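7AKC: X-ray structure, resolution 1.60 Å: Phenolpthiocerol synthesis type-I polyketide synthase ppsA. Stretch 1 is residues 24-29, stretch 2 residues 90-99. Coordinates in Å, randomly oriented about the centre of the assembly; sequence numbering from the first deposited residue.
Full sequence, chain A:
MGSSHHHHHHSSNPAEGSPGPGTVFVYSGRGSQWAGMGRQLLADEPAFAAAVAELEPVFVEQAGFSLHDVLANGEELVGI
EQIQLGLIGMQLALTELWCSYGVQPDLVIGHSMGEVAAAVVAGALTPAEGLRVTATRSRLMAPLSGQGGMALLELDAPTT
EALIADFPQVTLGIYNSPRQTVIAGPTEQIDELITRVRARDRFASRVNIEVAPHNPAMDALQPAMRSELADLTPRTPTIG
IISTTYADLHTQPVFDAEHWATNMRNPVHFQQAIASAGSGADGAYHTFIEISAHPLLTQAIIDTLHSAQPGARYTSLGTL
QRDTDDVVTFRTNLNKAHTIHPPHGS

Stretch 1 (24-29) VFVYSG
Stretch 2 90-99: MQLALTELWC

Residues 24-27 form an extended strand (phi -104 to -112°, psi 114 to 135°) that passes into loop at Ser 28 (-78/160°) and Gly 29 (-78/-54°). Residues 90-99 lie within a longer helix, phi near -65° and psi near -40°, with i-to-i+4 bonds such as Leu 94 N to Met 90 O (2.9 Å) and Trp 98 N to Leu 94 O (3.0 Å); Glu 96 N to Leu 92 O, at 3.4 Å, is weak. Strand and helix run nearly antiparallel, their N-to-C directions 162° apart and their axes 10.5 Å apart at closest approach. In register, Phe 25 CA lies 8.3 Å from Thr 95 CA and Tyr 27 CA 7.2 Å from Gln 91 CA.

Strand alternation turns Phe 25 and Tyr 27 toward the helix and leaves Val 24 and Val 26 out of reach. The helix answers with Gln 91, Thr 95 and Trp 98, whose spacing of four and three residues keeps them on one face; together the stretches bury 302 Å². Tyr 27 (chi1 -64°, chi2 -87°) reaches along the helix so that its OH donates to Thr 95 OG1 at 2.7 Å. Thr 95 (m) in turn donates from OG1 to Gln 91 O, 2.7 Å away, so one buried hydroxyl both accepts and donates, while Thr 95 CG2 meets the edge of the Phe 25 ring, 4.1 Å from Phe 25 CD2.

Gln 91 (m, t, chi3 -30°) extends NE2 past Tyr 27 CB (3.8 Å) to donate to Ser 28 O at 2.9 Å. Gln 91 NE2 also donates to water 1, 2.7 Å from the water O, which accepts from Ser 28 N at 2.9 Å; the amide thus serves the Ser 28 backbone just past the strand, directly at O and through the water at N. Phe 25 (chi1 -81°, chi2 20°) places CZ 3.8 Å from CB of Trp 98 (chi1 -88°, chi2 110°), an apolar contact; the Phe 25 ring and the five-membered ring of Trp 98 lie obliquely, centroids 5.3 Å apart and planes at 58°. Phe 25 is buried, and its purely apolar ring leaves no polar atom unpaired there; Trp 98 is partly exposed, with NE1 hydrogen-bonded elsewhere in the structure.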

# COMPACT_ATOMS: atom_id res chain seq x y z
N VAL A 24 -9.24 6.34 -11.28
CA VAL A 24 -8.85 5.85 -9.96
C VAL A 24 -7.63 6.57 -9.50
O VAL A 24 -6.67 6.66 -10.25
CB VAL A 24 -8.56 4.35 -9.96
CG1 VAL A 24 -8.35 3.83 -8.54
CG2 VAL A 24 -9.67 3.56 -10.67
N PHE A 25 -7.61 7.01 -8.24
CA PHE A 25 -6.40 7.62 -7.67
C PHE A 25 -5.79 6.57 -6.79
O PHE A 25 -6.48 6.00 -5.95
CB PHE A 25 -6.72 8.89 -6.88
CG PHE A 25 -6.92 10.15 -7.73
CD1 PHE A 25 -7.21 10.06 -9.08
CD2 PHE A 25 -6.78 11.41 -7.17
CE1 PHE A 25 -7.40 11.21 -9.85
CE2 PHE A 25 -6.94 12.57 -7.95
CZ PHE A 25 -7.25 12.47 -9.28
N VAL A 26 -4.50 6.29 -6.98
CA VAL A 26 -3.78 5.28 -6.24
C VAL A 26 -2.76 5.93 -5.31
O VAL A 26 -1.95 6.73 -5.76
CB VAL A 26 -3.12 4.24 -7.17
CG1 VAL A 26 -2.40 3.18 -6.35
CG2 VAL A 26 -4.16 3.59 -8.11
N TYR A 27 -2.83 5.60 -4.01
CA TYR A 27 -1.95 6.17 -3.00
C TYR A 27 -0.96 5.13 -2.53
O TYR A 27 -1.38 4.15 -1.93
CB TYR A 27 -2.78 6.71 -1.83
CG TYR A 27 -3.66 7.85 -2.29
CD1 TYR A 27 -3.19 9.15 -2.31
CD2 TYR A 27 -4.92 7.60 -2.83
CE1 TYR A 27 -3.97 10.20 -2.79
CE2 TYR A 27 -5.69 8.63 -3.38
CZ TYR A 27 -5.22 9.93 -3.34
OH TYR A 27 -5.98 10.96 -3.83
N SER A 28 0.33 5.34 -2.82
CA SER A 28 1.33 4.35 -2.43
C SER A 28 1.66 4.46 -0.93
O SER A 28 1.44 5.53 -0.34
CB SER A 28 2.59 4.52 -3.28
OG SER A 28 3.29 5.70 -2.94
N GLY A 29 2.22 3.39 -0.36
CA GLY A 29 2.59 3.35 1.06
C GLY A 29 3.87 4.08 1.41
O GLY A 29 3.88 4.93 2.31
N MET A 90 1.90 15.56 1.00
CA MET A 90 2.12 15.65 -0.44
C MET A 90 1.00 14.96 -1.21
O MET A 90 0.55 15.49 -2.22
CB MET A 90 3.48 15.03 -0.78
CG MET A 90 3.89 15.20 -2.20
SD MET A 90 4.74 16.78 -2.50
CE MET A 90 5.04 16.59 -4.22
N GLN A 91 0.50 13.82 -0.71
CA GLN A 91 -0.61 13.09 -1.35
C GLN A 91 -1.91 13.93 -1.34
O GLN A 91 -2.54 14.10 -2.37
CB GLN A 91 -0.82 11.72 -0.70
CG GLN A 91 0.25 10.68 -1.09
CD GLN A 91 0.19 9.46 -0.20
OE1 GLN A 91 -0.18 9.54 0.96
NE2 GLN A 91 0.54 8.28 -0.72
N LEU A 92 -2.25 14.50 -0.17
CA LEU A 92 -3.45 15.32 -0.03
C LEU A 92 -3.37 16.61 -0.84
O LEU A 92 -4.39 17.02 -1.41
CB LEU A 92 -3.72 15.65 1.45
CG LEU A 92 -4.03 14.46 2.37
CD1 LEU A 92 -4.35 14.94 3.77
CD2 LEU A 92 -5.18 13.59 1.82
N ALA A 93 -2.18 17.22 -0.94
CA ALA A 93 -2.04 18.46 -1.72
C ALA A 93 -2.00 18.20 -3.23
O ALA A 93 -2.55 19.00 -4.00
CB ALA A 93 -0.84 19.28 -1.25
N LEU A 94 -1.37 17.08 -3.66
CA LEU A 94 -1.34 16.73 -5.08
C LEU A 94 -2.74 16.35 -5.54
O LEU A 94 -3.13 16.73 -6.64
CB LEU A 94 -0.37 15.59 -5.39
CG LEU A 94 1.12 15.89 -5.35
CD1 LEU A 94 1.94 14.60 -5.46
CD2 LEU A 94 1.53 16.89 -6.40
N THR A 95 -3.53 15.65 -4.68
CA THR A 95 -4.91 15.29 -4.99
C THR A 95 -5.74 16.54 -5.29
O THR A 95 -6.52 16.53 -6.24
CB THR A 95 -5.55 14.52 -3.83
OG1 THR A 95 -4.79 13.33 -3.58
CG2 THR A 95 -7.00 14.14 -4.10
N GLU A 96 -5.58 17.62 -4.50
CA GLU A 96 -6.34 18.85 -4.74
C GLU A 96 -5.86 19.62 -5.98
O GLU A 96 -6.66 20.30 -6.63
CB GLU A 96 -6.39 19.74 -3.49
CG GLU A 96 -7.48 19.31 -2.52
CD GLU A 96 -7.39 19.91 -1.13
OE1 GLU A 96 -7.54 21.15 -1.01
OE2 GLU A 96 -7.20 19.14 -0.17
N LEU A 97 -4.57 19.47 -6.34
CA LEU A 97 -4.01 20.06 -7.54
C LEU A 97 -4.66 19.41 -8.76
O LEU A 97 -5.01 20.13 -9.69
CB LEU A 97 -2.49 19.89 -7.60
CG LEU A 97 -1.80 20.44 -8.87
CD1 LEU A 97 -2.07 21.92 -9.06
CD2 LEU A 97 -0.32 20.14 -8.85
N TRP A 98 -4.84 18.06 -8.75
CA TRP A 98 -5.49 17.34 -9.85
C TRP A 98 -6.91 17.86 -10.04
O TRP A 98 -7.30 18.18 -11.16
CB TRP A 98 -5.50 15.81 -9.59
CG TRP A 98 -4.29 15.07 -10.08
CD1 TRP A 98 -3.32 14.50 -9.31
CD2 TRP A 98 -3.96 14.76 -11.44
NE1 TRP A 98 -2.39 13.87 -10.11
CE2 TRP A 98 -2.76 14.01 -11.42
CE3 TRP A 98 -4.54 15.06 -12.67
CZ2 TRP A 98 -2.15 13.56 -12.58
CZ3 TRP A 98 -3.94 14.59 -13.83
CH2 TRP A 98 -2.76 13.85 -13.77
N CYS A 99 -7.67 17.99 -8.93
CA CYS A 99 -9.05 18.50 -8.87
C CYS A 99 -9.20 19.88 -9.50
O CYS A 99 -10.23 20.19 -10.12
CB CYS A 99 -9.53 18.51 -7.42
SG CYS A 99 -11.28 18.90 -7.21
O HOH W 1 1.26 8.04 -3.36